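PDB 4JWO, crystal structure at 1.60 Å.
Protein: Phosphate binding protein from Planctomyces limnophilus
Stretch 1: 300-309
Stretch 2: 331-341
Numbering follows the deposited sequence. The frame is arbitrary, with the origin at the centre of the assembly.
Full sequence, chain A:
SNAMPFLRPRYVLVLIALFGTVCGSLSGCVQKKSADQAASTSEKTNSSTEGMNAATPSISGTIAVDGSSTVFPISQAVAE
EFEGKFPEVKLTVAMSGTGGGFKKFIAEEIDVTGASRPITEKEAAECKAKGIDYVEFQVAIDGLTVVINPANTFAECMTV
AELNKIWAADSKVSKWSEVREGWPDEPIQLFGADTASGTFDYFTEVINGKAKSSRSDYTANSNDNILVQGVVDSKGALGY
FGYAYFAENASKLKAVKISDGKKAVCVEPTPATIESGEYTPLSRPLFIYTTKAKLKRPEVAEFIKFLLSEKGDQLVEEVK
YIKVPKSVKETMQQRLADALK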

# COMPACT_ATOMS: atom_id res chain seq x y z
N VAL A 300 -11.66 21.46 2.55
CA VAL A 300 -11.12 20.25 3.16
C VAL A 300 -12.22 19.22 3.28
O VAL A 300 -12.04 18.05 2.94
CB VAL A 300 -10.51 20.54 4.54
CG1 VAL A 300 -10.15 19.24 5.25
CG2 VAL A 300 -9.28 21.43 4.40
N ALA A 301 -13.39 19.67 3.74
CA ALA A 301 -14.55 18.79 3.84
C ALA A 301 -14.94 18.24 2.48
O ALA A 301 -15.20 17.05 2.33
CB ALA A 301 -15.71 19.52 4.48
N GLU A 302 -14.97 19.12 1.48
CA GLU A 302 -15.29 18.71 0.12
C GLU A 302 -14.28 17.70 -0.44
O GLU A 302 -14.63 16.82 -1.22
CB GLU A 302 -15.39 19.92 -0.81
CG GLU A 302 -16.11 19.64 -2.10
CD GLU A 302 -17.47 19.00 -1.86
OE1 GLU A 302 -18.17 19.42 -0.91
OE2 GLU A 302 -17.84 18.08 -2.62
N PHE A 303 -13.02 17.84 -0.03
CA PHE A 303 -11.99 16.92 -0.50
C PHE A 303 -12.20 15.51 0.04
O PHE A 303 -12.03 14.53 -0.68
CB PHE A 303 -10.59 17.42 -0.11
CG PHE A 303 -9.49 16.48 -0.52
CD1 PHE A 303 -9.17 16.31 -1.86
CD2 PHE A 303 -8.77 15.78 0.43
CE1 PHE A 303 -8.16 15.44 -2.24
CE2 PHE A 303 -7.75 14.91 0.05
CZ PHE A 303 -7.45 14.75 -1.29
N ILE A 304 -12.57 15.41 1.32
CA ILE A 304 -12.81 14.11 1.92
C ILE A 304 -14.06 13.46 1.33
O ILE A 304 -14.07 12.26 1.06
CB ILE A 304 -12.94 14.20 3.46
CG1 ILE A 304 -11.64 14.71 4.08
CG2 ILE A 304 -13.29 12.83 4.04
CD1 ILE A 304 -10.46 13.80 3.86
N LYS A 305 -15.10 14.26 1.11
CA LYS A 305 -16.35 13.77 0.53
C LYS A 305 -16.15 13.12 -0.84
O LYS A 305 -16.62 12.00 -1.09
CB LYS A 305 -17.37 14.90 0.43
CG LYS A 305 -18.67 14.51 -0.24
CD LYS A 305 -19.60 15.71 -0.36
CE LYS A 305 -20.80 15.40 -1.24
NZ LYS A 305 -21.66 16.59 -1.47
N PHE A 306 -15.43 13.80 -1.73
CA PHE A 306 -15.13 13.27 -3.05
C PHE A 306 -14.33 11.97 -2.95
O PHE A 306 -14.56 11.02 -3.70
CB PHE A 306 -14.35 14.31 -3.87
CG PHE A 306 -13.99 13.85 -5.25
CD1 PHE A 306 -14.95 13.81 -6.25
CD2 PHE A 306 -12.70 13.46 -5.56
CE1 PHE A 306 -14.63 13.38 -7.53
CE2 PHE A 306 -12.37 13.04 -6.83
CZ PHE A 306 -13.33 13.00 -7.82
N LEU A 307 -13.40 11.95 -2.01
CA LEU A 307 -12.54 10.79 -1.77
C LEU A 307 -13.35 9.54 -1.41
O LEU A 307 -13.03 8.43 -1.85
CB LEU A 307 -11.54 11.15 -0.67
CG LEU A 307 -10.47 10.16 -0.23
CD1 LEU A 307 -9.69 9.67 -1.43
CD2 LEU A 307 -9.54 10.82 0.79
N LEU A 308 -14.40 9.72 -0.63
CA LEU A 308 -15.21 8.61 -0.14
C LEU A 308 -16.33 8.22 -1.10
O LEU A 308 -16.97 7.18 -0.95
CB LEU A 308 -15.83 8.96 1.23
CG LEU A 308 -14.87 9.35 2.36
CD1 LEU A 308 -15.64 9.63 3.65
CD2 LEU A 308 -13.83 8.26 2.58
N SER A 309 -16.58 9.07 -2.09
CA SER A 309 -17.67 8.85 -3.03
C SER A 309 -17.36 7.71 -3.99
O SER A 309 -16.25 7.18 -4.00
CB SER A 309 -17.93 10.12 -3.84
OG SER A 309 -16.82 10.43 -4.66
N THR A 331 -19.45 3.30 6.75
CA THR A 331 -18.92 3.78 8.02
C THR A 331 -18.14 5.08 7.86
O THR A 331 -18.32 6.03 8.63
CB THR A 331 -18.04 2.70 8.68
OG1 THR A 331 -18.86 1.57 9.02
CG2 THR A 331 -17.38 3.25 9.93
N MSE A 332 -17.28 5.15 6.84
CA MSE A 332 -16.50 6.36 6.60
C MSE A 332 -17.37 7.58 6.25
O MSE A 332 -17.07 8.69 6.68
CB MSE A 332 -15.44 6.13 5.52
CG MSE A 332 -14.48 4.99 5.83
SE MSE A 332 -13.75 5.12 7.63
CE MSE A 332 -13.90 3.25 8.14
N GLN A 333 -18.42 7.37 5.46
CA GLN A 333 -19.34 8.46 5.13
C GLN A 333 -20.07 8.95 6.37
O GLN A 333 -20.28 10.14 6.57
CB GLN A 333 -20.36 8.02 4.08
CG GLN A 333 -19.77 7.75 2.71
CD GLN A 333 -20.81 7.25 1.72
OE1 GLN A 333 -21.87 6.76 2.10
NE2 GLN A 333 -20.49 7.37 0.43
N GLN A 334 -20.47 8.01 7.21
CA GLN A 334 -21.19 8.36 8.41
C GLN A 334 -20.24 9.08 9.37
O GLN A 334 -20.63 10.03 10.04
CB GLN A 334 -21.81 7.09 9.02
CG GLN A 334 -22.96 6.55 8.16
CD GLN A 334 -23.35 5.11 8.48
OE1 GLN A 334 -22.53 4.32 8.95
NE2 GLN A 334 -24.61 4.77 8.21
N ARG A 335 -18.99 8.66 9.37
CA ARG A 335 -17.94 9.28 10.18
C ARG A 335 -17.67 10.73 9.75
O ARG A 335 -17.49 11.61 10.58
CB ARG A 335 -16.67 8.43 10.08
CG ARG A 335 -15.56 8.78 11.05
CD ARG A 335 -14.41 7.78 10.97
NE ARG A 335 -14.72 6.47 11.51
CZ ARG A 335 -13.92 5.41 11.43
NH1 ARG A 335 -12.74 5.51 10.81
NH2 ARG A 335 -14.30 4.25 11.95
N LEU A 336 -17.64 10.96 8.45
CA LEU A 336 -17.47 12.31 7.93
C LEU A 336 -18.64 13.20 8.36
O LEU A 336 -18.45 14.34 8.78
CB LEU A 336 -17.34 12.28 6.40
CG LEU A 336 -17.30 13.64 5.71
CD1 LEU A 336 -16.11 14.45 6.21
CD2 LEU A 336 -17.22 13.45 4.20
N ALA A 337 -19.85 12.66 8.27
CA ALA A 337 -21.04 13.41 8.64
C ALA A 337 -20.99 13.87 10.10
O ALA A 337 -21.33 15.00 10.41
CB ALA A 337 -22.28 12.60 8.37
N ASP A 338 -20.55 12.97 10.98
CA ASP A 338 -20.42 13.29 12.41
C ASP A 338 -19.40 14.39 12.67
O ASP A 338 -19.60 15.25 13.53
CB ASP A 338 -19.99 12.03 13.18
CG ASP A 338 -21.16 11.21 13.67
OD1 ASP A 338 -22.31 11.71 13.64
OD2 ASP A 338 -20.93 10.07 14.12
N ALA A 339 -18.29 14.34 11.93
CA ALA A 339 -17.19 15.28 12.11
C ALA A 339 -17.56 16.69 11.67
O ALA A 339 -16.93 17.67 12.09
CB ALA A 339 -15.95 14.80 11.36
N LEU A 340 -18.57 16.80 10.82
CA LEU A 340 -19.00 18.10 10.28
C LEU A 340 -19.95 18.84 11.22
O LEU A 340 -20.13 20.05 11.08
CB LEU A 340 -19.66 17.92 8.91
CG LEU A 340 -18.74 17.42 7.80
CD1 LEU A 340 -19.51 17.26 6.50
CD2 LEU A 340 -17.58 18.38 7.62
N LYS A 341 -20.55 18.12 12.15
CA LYS A 341 -21.46 18.73 13.11
C LYS A 341 -20.71 19.66 14.06
O LYS A 341 -19.50 19.53 14.22
CB LYS A 341 -22.20 17.66 13.91
CG LYS A 341 -23.07 16.74 13.07
CD LYS A 341 -23.61 15.60 13.92
CE LYS A 341 -24.55 14.70 13.13
NZ LYS A 341 -25.04 13.55 13.95
OXT LYS A 341 -21.30 20.55 14.69
O HOH W 1 -19.23 10.33 -0.44

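No direct hydrogen bond or salt bridge joins these two helices; the one polar link within this contact runs through a water. Water 1 donates to Lys305 O at 3.2 Å and accepts a weak hydrogen bond from Gln333 NE2 at 3.3 Å. Gln333 NE2 also lies 3.8 Å from Leu308 O, not a hydrogen bond.

The remainder is mainly apolar packing between nearly antiparallel helices, whose axes make an angle of 166° and approach to 10.3 Å. The antiparallel register is evident in the CA pairs: Ala301 CA to Leu340 CA is 7.9 Å, Lys305 CA to Leu336 CA 7.6 Å, and Leu308 CA to Gln333 CA 6.7 Å, so the backbones draw together toward the Leu308 end.

Leu336 is the hub of its helix. Both Leu336 methyls pack on Ile304 CG2, Leu336 CD1 at 3.9 Å and Leu336 CD2 at 4.0 Å; Leu336 CD2 also lies 3.8 Å from Lys305 CA and 4.2 Å from Leu308 CD1. The lysine thus contributes its base, its extended all-t chain leading away. Leu308 CD1 lies 3.5 Å from Met332 O, and Leu308 CD1 and Leu308 CD2 are each 4.0 Å from Met332 CB; the selenomethionine end leads away. At the other end, Ala301 CB touches Leu340 CD2 at 3.8 Å. The two stretches together bury 328 Å².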